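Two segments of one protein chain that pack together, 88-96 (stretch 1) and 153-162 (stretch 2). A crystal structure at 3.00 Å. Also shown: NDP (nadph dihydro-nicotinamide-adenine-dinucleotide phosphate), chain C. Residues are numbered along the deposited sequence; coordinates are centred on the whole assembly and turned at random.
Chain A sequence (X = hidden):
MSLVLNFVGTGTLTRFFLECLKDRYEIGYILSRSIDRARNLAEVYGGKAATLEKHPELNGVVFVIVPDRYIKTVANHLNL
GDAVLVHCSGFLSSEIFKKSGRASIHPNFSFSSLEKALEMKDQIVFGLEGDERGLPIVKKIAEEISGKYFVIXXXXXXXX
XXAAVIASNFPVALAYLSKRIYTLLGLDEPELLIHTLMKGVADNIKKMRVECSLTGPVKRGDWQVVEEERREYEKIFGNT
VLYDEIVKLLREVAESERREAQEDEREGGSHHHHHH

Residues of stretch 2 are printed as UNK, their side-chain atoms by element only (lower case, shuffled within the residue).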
# COMPACT_ATOMS: atom_id res chain seq x y z
N CYS A 88 -9.32 -13.92 -18.67
CA CYS A 88 -8.38 -13.26 -17.78
C CYS A 88 -8.96 -12.95 -16.42
O CYS A 88 -8.44 -12.11 -15.69
CB CYS A 88 -7.90 -11.97 -18.45
SG CYS A 88 -7.76 -12.13 -20.26
N SER A 89 -10.05 -13.62 -16.07
CA SER A 89 -10.68 -13.39 -14.78
C SER A 89 -9.74 -13.66 -13.62
O SER A 89 -9.06 -14.70 -13.58
CB SER A 89 -11.91 -14.28 -14.63
OG SER A 89 -12.35 -14.29 -13.29
N GLY A 90 -9.72 -12.71 -12.67
CA GLY A 90 -8.90 -12.85 -11.48
C GLY A 90 -9.59 -13.73 -10.45
O GLY A 90 -8.97 -14.31 -9.55
N PHE A 91 -10.90 -13.84 -10.58
CA PHE A 91 -11.65 -14.66 -9.65
C PHE A 91 -11.99 -16.00 -10.26
O PHE A 91 -11.62 -17.04 -9.73
CB PHE A 91 -12.93 -13.95 -9.25
CG PHE A 91 -13.76 -14.72 -8.27
CD1 PHE A 91 -13.29 -14.96 -6.98
CD2 PHE A 91 -15.01 -15.22 -8.64
CE1 PHE A 91 -14.05 -15.68 -6.07
CE2 PHE A 91 -15.78 -15.94 -7.74
CZ PHE A 91 -15.30 -16.18 -6.46
N LEU A 92 -12.70 -15.94 -11.39
CA LEU A 92 -13.14 -17.14 -12.11
C LEU A 92 -11.98 -17.97 -12.62
O LEU A 92 -10.88 -17.46 -12.88
CB LEU A 92 -14.06 -16.75 -13.27
CG LEU A 92 -15.41 -16.10 -12.90
CD1 LEU A 92 -16.04 -15.40 -14.11
CD2 LEU A 92 -16.33 -17.16 -12.34
N SER A 93 -12.24 -19.27 -12.78
CA SER A 93 -11.24 -20.23 -13.24
C SER A 93 -11.47 -20.66 -14.68
O SER A 93 -12.59 -20.59 -15.20
CB SER A 93 -11.27 -21.46 -12.34
OG SER A 93 -10.25 -22.37 -12.69
N SER A 94 -10.40 -21.12 -15.33
CA SER A 94 -10.49 -21.62 -16.69
C SER A 94 -11.60 -22.67 -16.74
O SER A 94 -12.44 -22.67 -17.64
CB SER A 94 -9.18 -22.29 -17.08
OG SER A 94 -8.93 -23.42 -16.25
N GLU A 95 -11.57 -23.57 -15.75
CA GLU A 95 -12.55 -24.65 -15.62
C GLU A 95 -13.99 -24.23 -15.85
O GLU A 95 -14.85 -25.07 -16.09
CB GLU A 95 -12.45 -25.28 -14.24
CG GLU A 95 -11.45 -26.42 -14.15
CD GLU A 95 -11.42 -27.03 -12.76
OE1 GLU A 95 -12.51 -27.29 -12.21
OE2 GLU A 95 -10.31 -27.27 -12.23
N ILE A 96 -14.27 -22.94 -15.77
CA ILE A 96 -15.64 -22.50 -15.97
C ILE A 96 -16.06 -22.80 -17.41
O ILE A 96 -17.24 -22.78 -17.74
CB ILE A 96 -15.79 -20.98 -15.68
CG1 ILE A 96 -17.27 -20.59 -15.70
CG2 ILE A 96 -15.00 -20.16 -16.69
CD1 ILE A 96 -17.54 -19.12 -15.39
N UNK A 153 -3.29 -23.78 -8.99
CA UNK A 153 -4.35 -24.72 -9.36
C UNK A 153 -5.69 -24.02 -9.52
O UNK A 153 -5.92 -22.96 -8.92
c UNK A 153 -3.94 -24.84 -7.02
c UNK A 153 -2.82 -24.00 -7.61
c UNK A 153 -4.35 -25.71 -8.19
N UNK A 154 -6.57 -24.60 -10.33
CA UNK A 154 -7.90 -24.02 -10.56
C UNK A 154 -8.73 -23.97 -9.27
O UNK A 154 -9.62 -23.13 -9.11
c UNK A 154 -8.67 -24.84 -11.61
o UNK A 154 -8.16 -24.63 -12.91
N UNK A 155 -8.43 -24.88 -8.34
CA UNK A 155 -9.15 -24.94 -7.08
C UNK A 155 -8.54 -24.03 -6.00
O UNK A 155 -8.73 -24.24 -4.80
c UNK A 155 -9.23 -26.40 -6.63
c UNK A 155 -7.99 -27.21 -6.95
o UNK A 155 -7.42 -27.13 -4.65
o UNK A 155 -5.76 -27.28 -6.11
c UNK A 155 -6.98 -27.20 -5.82
N UNK A 156 -7.83 -23.00 -6.45
CA UNK A 156 -7.20 -22.06 -5.54
C UNK A 156 -7.22 -20.63 -6.09
O UNK A 156 -6.54 -19.75 -5.57
c UNK A 156 -5.88 -24.75 -2.21
c UNK A 156 -5.62 -23.76 -4.45
c UNK A 156 -6.35 -23.66 -3.14
c UNK A 156 -5.76 -22.48 -5.26
n UNK A 156 -4.37 -24.74 -2.10
N UNK A 157 -8.00 -20.41 -7.13
CA UNK A 157 -8.07 -19.09 -7.75
C UNK A 157 -8.82 -18.09 -6.87
O UNK A 157 -8.57 -16.88 -6.95
c UNK A 157 -8.48 -18.46 -11.48
c UNK A 157 -8.45 -18.04 -10.03
n UNK A 157 -6.85 -16.66 -11.98
c UNK A 157 -8.12 -17.29 -12.40
c UNK A 157 -8.72 -19.21 -9.12
N UNK A 158 -9.74 -18.60 -6.04
CA UNK A 158 -10.52 -17.76 -5.11
C UNK A 158 -9.60 -17.22 -4.02
O UNK A 158 -9.78 -16.10 -3.55
c UNK A 158 -11.65 -18.55 -4.47
n UNK A 158 -14.81 -21.69 -3.80
c UNK A 158 -14.02 -19.46 -4.66
c UNK A 158 -13.64 -20.88 -4.26
c UNK A 158 -12.86 -18.74 -5.37
N UNK A 159 -8.64 -18.03 -3.60
CA UNK A 159 -7.68 -17.61 -2.59
C UNK A 159 -6.87 -16.48 -3.22
O UNK A 159 -6.76 -15.38 -2.68
c UNK A 159 -6.76 -18.75 -2.22
N UNK A 160 -6.30 -16.79 -4.39
CA UNK A 160 -5.49 -15.86 -5.17
C UNK A 160 -6.18 -14.50 -5.31
O UNK A 160 -5.60 -13.46 -4.99
c UNK A 160 -3.39 -15.45 -7.89
o UNK A 160 -3.44 -13.55 -11.03
c UNK A 160 -4.76 -15.58 -7.62
c UNK A 160 -5.66 -14.97 -8.50
c UNK A 160 -5.26 -16.48 -6.53
c UNK A 160 -3.86 -14.18 -9.88
c UNK A 160 -2.93 -14.76 -9.02
c UNK A 160 -5.22 -14.28 -9.63
N UNK A 161 -7.42 -14.50 -5.79
CA UNK A 161 -8.15 -13.26 -5.96
C UNK A 161 -8.30 -12.55 -4.61
O UNK A 161 -8.11 -11.33 -4.51
n UNK A 161 -9.89 -11.17 -7.46
c UNK A 161 -11.62 -11.97 -6.37
c UNK A 161 -10.36 -12.28 -6.77
c UNK A 161 -9.54 -13.52 -6.58
n UNK A 161 -11.88 -10.69 -6.81
c UNK A 161 -10.82 -10.24 -7.47
N UNK A 162 -8.64 -13.31 -3.57
CA UNK A 162 -8.79 -12.76 -2.22
C UNK A 162 -7.57 -11.87 -1.96
O UNK A 162 -7.70 -10.69 -1.67
c UNK A 162 -9.61 -13.64 0.11
c UNK A 162 -9.26 -14.74 1.10
c UNK A 162 -8.84 -13.89 -1.19
c UNK A 162 -9.27 -12.28 0.69
PA NDP C . -14.70 -4.34 -20.28
O1A NDP C . -13.81 -3.28 -20.69
O2A NDP C . -16.03 -4.08 -19.60
O5B NDP C . -14.95 -5.27 -21.57
C5B NDP C . -15.63 -4.68 -22.66
C4B NDP C . -15.74 -5.78 -23.68
O4B NDP C . -16.61 -6.81 -23.09
C3B NDP C . -16.40 -5.34 -24.93
O3B NDP C . -15.78 -5.98 -26.03
C2B NDP C . -17.81 -5.69 -24.79
O2B NDP C . -18.69 -5.74 -25.92
C1B NDP C . -17.73 -6.93 -23.97
N9A NDP C . -19.03 -7.09 -23.24
C8A NDP C . -19.54 -6.33 -22.15
N7A NDP C . -20.73 -6.76 -21.78
C5A NDP C . -21.04 -7.81 -22.59
C6A NDP C . -22.17 -8.70 -22.70
N6A NDP C . -23.22 -8.56 -21.88
N1A NDP C . -22.17 -9.69 -23.67
C2A NDP C . -21.09 -9.83 -24.52
N3A NDP C . -19.98 -9.04 -24.49
C4A NDP C . -20.01 -8.04 -23.49
O3 NDP C . -13.93 -5.40 -19.45
PN NDP C . -13.11 -5.87 -18.09
O1N NDP C . -14.26 -5.58 -17.23
O2N NDP C . -11.95 -4.93 -18.20
O5D NDP C . -12.53 -7.34 -17.93
C5D NDP C . -12.71 -8.37 -18.94
C4D NDP C . -11.98 -9.63 -18.40
O4D NDP C . -10.62 -9.29 -18.11
C3D NDP C . -12.56 -10.19 -17.10
O3D NDP C . -12.57 -11.62 -17.19
C2D NDP C . -11.68 -9.62 -16.00
O2D NDP C . -11.75 -10.41 -14.83
C1D NDP C . -10.29 -9.60 -16.74
N1N NDP C . -9.32 -8.56 -16.21
C2N NDP C . -9.65 -7.15 -16.26
C3N NDP C . -8.64 -6.22 -15.71
C7N NDP C . -8.89 -4.77 -15.72
O7N NDP C . -8.08 -3.92 -15.24
N7N NDP C . -10.04 -4.26 -16.26
C4N NDP C . -7.44 -6.75 -15.17
C5N NDP C . -7.15 -8.10 -15.13
C6N NDP C . -8.08 -9.01 -15.64
P2B NDP C . -18.31 -5.44 -27.39
O1X NDP C . -19.60 -5.61 -28.06
O2X NDP C . -17.31 -6.43 -27.86
O3X NDP C . -17.78 -4.02 -27.54

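Position 153 has three side-chain carbons that close a ring onto its own backbone N, a topology unique to proline. Pro153 points away from stretch 1 and does not touch it.

Position 154 carries one carbon followed by one oxygen, unbranched: Ser154. Its CB points toward stretch 1 and lies 3.0 Å from Glu95 OE2, while its OG sits 3.1 Å from Ser93 OG and 3.6 Å from Ser94 OG. Ser93 OG and Ser154 OG both have hydrogen-bonding partners elsewhere in the structure.

At position 155 there are three carbons, the third bearing two oxygens. This is a carboxylate on a two-methylene arm, hence Glu155; it points away and makes no contact with stretch 1.

Position 156 shows four carbons in a row ending in nitrogen, which defines Lys156. The side chain is out of reach of stretch 1, but the residue occupies the N-cap position, and its O accepts from the N of position 160 at 3.2 Å as the helix begins.

Position 157 repeats the four-carbon chain with a terminal nitrogen, so it is Lys157. In contrast to Lys156, it points toward stretch 1, with chi1 to chi3 all t, and this extended shaft runs along the loop backbone: CG is 3.3 Å from Phe91 O and CD is 3.7 Å from Ser93 CA. Its NZ comes within 3.4 Å of Ser89 O, but the angle is too poor for a hydrogen bond, so the packing evidence rests on the aliphatic part.

The same atom pattern recurs at position 158, giving Lys158. Its CA-to-CB bond points sideways and the end of the chain leads away, leaving CG to approach Phe91 CE1 at 3.4 Å.

Position 159 has a single carbon, Ala159, out of reach of stretch 1.

Position 160 has one carbon leading to a six-carbon ring that bears an oxygen: Tyr160. Gly90 O lies at the ring edge, near its plane, 3.5 Å from CD2.

Position 161 has one carbon and then a five-membered ring of three carbons and two nitrogens, the imidazole of His161. CB is 3.1 Å from Gly90 O, and Phe91 CB lies over one ring face, 4.0 Å from the ring centroid and 25° off the normal, a CH-pi contact. The two aromatic rings meet obliquely, with planes at 65°.

Position 162 has four carbons forked at the second, so it is Leu162; its end leads away and makes no contact.

The contact therefore works by packing, burying 497 Å² without a clear hydrogen bond across the stretches. Phe91 contacts Lys158 and His161, one helical turn apart in spacing, while Lys157 follows the loop backbone and Ser154 meets Ser93 and Glu95. Gly90 has no side chain, and its O reaches both Tyr160 and His161. The same loop borders the cofactor, Ser89 CA lying 3.2 Å from NDP O2D.

Stretch 2, residues 153-162: PSEKKKAYHL
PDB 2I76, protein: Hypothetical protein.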